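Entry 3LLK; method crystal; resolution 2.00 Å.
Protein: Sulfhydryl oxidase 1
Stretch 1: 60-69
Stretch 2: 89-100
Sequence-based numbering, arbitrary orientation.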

# COMPACT_ATOMS: atom_id res chain seq x y z
N PRO A 60 4.30 3.01 18.49
CA PRO A 60 5.35 2.22 19.13
C PRO A 60 5.12 0.71 19.20
O PRO A 60 6.00 -0.07 18.85
N LEU A 61 3.95 0.28 19.66
CA LEU A 61 3.69 -1.16 19.74
C LEU A 61 3.72 -1.83 18.37
O LEU A 61 4.24 -2.93 18.22
N VAL A 62 3.16 -1.16 17.37
CA VAL A 62 3.11 -1.70 16.01
C VAL A 62 4.50 -1.72 15.37
O VAL A 62 4.87 -2.70 14.72
N GLN A 63 5.28 -0.67 15.58
CA GLN A 63 6.62 -0.64 15.01
C GLN A 63 7.49 -1.71 15.67
O GLN A 63 8.32 -2.32 15.01
N ASN A 64 7.28 -1.93 16.97
CA ASN A 64 8.05 -2.95 17.67
C ASN A 64 7.66 -4.33 17.13
O ASN A 64 8.49 -5.22 17.01
N PHE A 65 6.38 -4.49 16.83
CA PHE A 65 5.85 -5.74 16.30
C PHE A 65 6.45 -6.03 14.91
O PHE A 65 6.88 -7.15 14.64
N LEU A 66 6.48 -5.02 14.04
CA LEU A 66 7.04 -5.21 12.71
C LEU A 66 8.53 -5.53 12.76
O LEU A 66 9.02 -6.36 11.99
N HIS A 67 9.26 -4.87 13.65
CA HIS A 67 10.70 -5.12 13.78
C HIS A 67 10.92 -6.55 14.28
O HIS A 67 11.84 -7.25 13.84
N SER A 68 10.05 -7.01 15.19
CA SER A 68 10.18 -8.36 15.74
C SER A 68 9.89 -9.42 14.67
O SER A 68 10.55 -10.45 14.61
N VAL A 69 8.91 -9.16 13.81
CA VAL A 69 8.58 -10.10 12.74
C VAL A 69 9.69 -10.07 11.70
O VAL A 69 10.12 -11.11 11.21
N ALA A 89 4.60 -17.51 14.85
CA ALA A 89 5.46 -16.37 15.13
C ALA A 89 4.62 -15.10 15.33
O ALA A 89 4.95 -14.25 16.16
N LEU A 90 3.55 -14.97 14.54
CA LEU A 90 2.65 -13.82 14.65
C LEU A 90 1.92 -13.90 15.99
O LEU A 90 1.83 -12.91 16.71
N ASP A 91 1.41 -15.09 16.32
CA ASP A 91 0.69 -15.29 17.58
C ASP A 91 1.59 -15.00 18.77
O ASP A 91 1.17 -14.35 19.72
N ASP A 92 2.83 -15.49 18.71
CA ASP A 92 3.79 -15.27 19.80
C ASP A 92 4.07 -13.80 20.02
O ASP A 92 4.34 -13.37 21.14
N ARG A 93 4.01 -13.03 18.93
CA ARG A 93 4.26 -11.61 19.00
C ARG A 93 2.98 -10.80 19.20
O ARG A 93 2.96 -9.59 19.03
N LYS A 94 1.92 -11.51 19.58
CA LYS A 94 0.62 -10.91 19.87
C LYS A 94 0.07 -9.95 18.81
O LYS A 94 -0.44 -8.87 19.15
N GLU A 95 0.12 -10.33 17.53
CA GLU A 95 -0.37 -9.43 16.49
C GLU A 95 -1.85 -9.09 16.66
O GLU A 95 -2.29 -8.02 16.26
N GLY A 96 -2.60 -10.02 17.25
CA GLY A 96 -4.02 -9.78 17.47
C GLY A 96 -4.23 -8.66 18.47
O GLY A 96 -5.13 -7.83 18.32
N ALA A 97 -3.40 -8.63 19.51
CA ALA A 97 -3.51 -7.58 20.52
C ALA A 97 -2.97 -6.26 19.97
O ALA A 97 -3.58 -5.21 20.14
N VAL A 98 -1.82 -6.34 19.29
CA VAL A 98 -1.17 -5.17 18.70
C VAL A 98 -1.98 -4.54 17.56
O VAL A 98 -2.11 -3.32 17.49
N LEU A 99 -2.51 -5.36 16.66
CA LEU A 99 -3.29 -4.83 15.55
C LEU A 99 -4.77 -4.99 15.88
O LEU A 99 -5.38 -4.10 16.48
N ALA A 100 -5.35 -6.13 15.51
CA ALA A 100 -6.76 -6.38 15.79
C ALA A 100 -7.15 -7.76 15.27
O ALA A 100 -6.42 -8.36 14.48

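Residues 60-69 form one continuous helix, and residues 89-100 meet it as two helical segments, 89-92 and 95-98, joined by a turn at Arg93 and Lys94. The contact is largely apolar, with a small polar cluster built around one arginine. Ala89 aims its CB toward the first stretch but stays too short to touch it; its contribution is its carbonyl. Leu90 starts sideways, and its m,t rotamer carries CD2 inward, 4.2 Å from Phe65 CZ and 4.3 Å from Val69 CG2. Both valines of stretch 1 and Phe65 use chi1 t.

Arg93 leaves helical geometry yet points toward the partner. With chi1 m and the next two angles t, the chain extends along Ser68 and Val69, its CD 4.0 Å from Val69 CG2. At its end, NH1 donates to Ala89 O at 2.9 Å, tying the guanidinium back to the preceding helix, while NE makes two weak hydrogen bonds, 2.8 Å to Ser68 OG and 3.4 Å to Ser68 O. Water 1 extends this link, donating to Ser68 O at 2.7 Å and accepting from Arg93 NH2 at 3.2 Å. The carbonyl Arg93 O lies at the edge of the Phe65 ring, 3.6 Å from CD1.

Lys94, with positive phi, starts sideways, and its end runs out from stretch 1 without contact. Glu95 bends with chi1 and chi2 both p: its CB packs tightly, 3.2 Å from Phe65 CZ, while its carboxylate turns off to partners elsewhere in the structure. Gly96 and Ala97 make no contact. Val98, chi1 t, points inward, and its CG1 approaches Val62 CG2 at 3.7 Å, Phe65 CB at 3.9 Å and Leu61 O at 3.7 Å. Leu99, m,t, closes the apolar patch, with CD1 4.1 Å from Phe65 CE2 and CD2 4.0 Å from Val62 CG2. The rule is one aromatic ring touched by five residues across the turn.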

# COMPACT_ATOMS: atom_id res chain seq x y z
CB PRO A 60 5.48 2.86 20.51
CG PRO A 60 4.10 3.41 20.75
CD PRO A 60 3.78 4.02 19.42
CB LEU A 61 2.33 -1.42 20.40
CG LEU A 61 2.27 -1.53 21.92
CD1 LEU A 61 0.82 -1.69 22.36
CD2 LEU A 61 3.11 -2.71 22.38
CB VAL A 62 2.12 -0.90 15.12
CG1 VAL A 62 2.22 -1.35 13.66
CG2 VAL A 62 0.70 -1.11 15.62
CB GLN A 63 7.24 0.74 15.19
CG GLN A 63 8.02 1.22 13.97
CD GLN A 63 7.25 1.02 12.66
OE1 GLN A 63 6.03 1.20 12.60
NE2 GLN A 63 7.98 0.66 11.61
CB ASN A 64 7.77 -2.90 19.18
CG ASN A 64 8.50 -3.99 19.95
OD1 ASN A 64 9.73 -3.97 20.05
ND2 ASN A 64 7.75 -4.96 20.47
CB PHE A 65 4.32 -5.64 16.20
CG PHE A 65 3.69 -6.72 15.38
CD1 PHE A 65 3.52 -7.99 15.91
CD2 PHE A 65 3.27 -6.46 14.09
CE1 PHE A 65 2.92 -8.99 15.16
CE2 PHE A 65 2.67 -7.45 13.32
CZ PHE A 65 2.49 -8.72 13.86
CB LEU A 66 6.78 -3.96 11.85
CG LEU A 66 5.30 -3.72 11.54
CD1 LEU A 66 5.12 -2.33 10.93
CD2 LEU A 66 4.79 -4.82 10.59
CB HIS A 67 11.32 -4.12 14.77
CG HIS A 67 12.76 -4.42 15.09
ND1 HIS A 67 13.80 -4.06 14.26
CD2 HIS A 67 13.31 -5.07 16.14
CE1 HIS A 67 14.94 -4.49 14.78
NE2 HIS A 67 14.67 -5.11 15.92
CB SER A 68 9.23 -8.54 16.93
OG SER A 68 9.36 -9.83 17.51
CB VAL A 69 7.24 -9.75 12.06
CG1 VAL A 69 7.01 -10.67 10.87
CG2 VAL A 69 6.09 -9.90 13.06
CB ALA A 89 6.46 -16.17 13.98
CB LEU A 90 1.62 -13.84 13.51
CG LEU A 90 2.11 -13.71 12.06
CD1 LEU A 90 0.93 -13.80 11.12
CD2 LEU A 90 2.84 -12.39 11.87
CB ASP A 91 0.15 -16.73 17.69
CG ASP A 91 -0.83 -17.09 16.58
OD1 ASP A 91 -1.40 -16.17 15.94
OD2 ASP A 91 -1.04 -18.30 16.35
CB ASP A 92 5.11 -15.99 19.51
CG ASP A 92 5.01 -17.48 19.70
OD1 ASP A 92 3.95 -17.95 20.17
OD2 ASP A 92 6.00 -18.18 19.40
CB ARG A 93 5.03 -11.19 17.75
CG ARG A 93 6.41 -11.82 17.73
CD ARG A 93 7.15 -11.73 16.40
NE ARG A 93 8.48 -12.33 16.52
CZ ARG A 93 8.71 -13.63 16.73
NH1 ARG A 93 7.71 -14.49 16.83
NH2 ARG A 93 9.96 -14.06 16.86
CB LYS A 94 0.69 -10.17 21.22
CG LYS A 94 1.29 -11.00 22.35
CD LYS A 94 1.21 -10.30 23.71
CE LYS A 94 -0.24 -10.12 24.16
NZ LYS A 94 -0.36 -9.69 25.59
CB GLU A 95 -0.14 -10.02 15.09
CG GLU A 95 -1.17 -11.00 14.58
CD GLU A 95 -2.45 -10.34 14.10
OE1 GLU A 95 -2.39 -9.36 13.32
OE2 GLU A 95 -3.53 -10.82 14.49
CB ALA A 97 -2.73 -8.00 21.79
CB VAL A 98 0.23 -5.54 18.18
CG1 VAL A 98 0.87 -4.35 17.48
CG2 VAL A 98 1.10 -6.00 19.35
CB LEU A 99 -2.93 -5.54 14.24
CG LEU A 99 -1.46 -5.36 13.82
CD1 LEU A 99 -1.15 -6.26 12.62
CD2 LEU A 99 -1.20 -3.89 13.48
CB ALA A 100 -7.63 -5.31 15.14
O HOH W 1 11.98 -11.63 16.54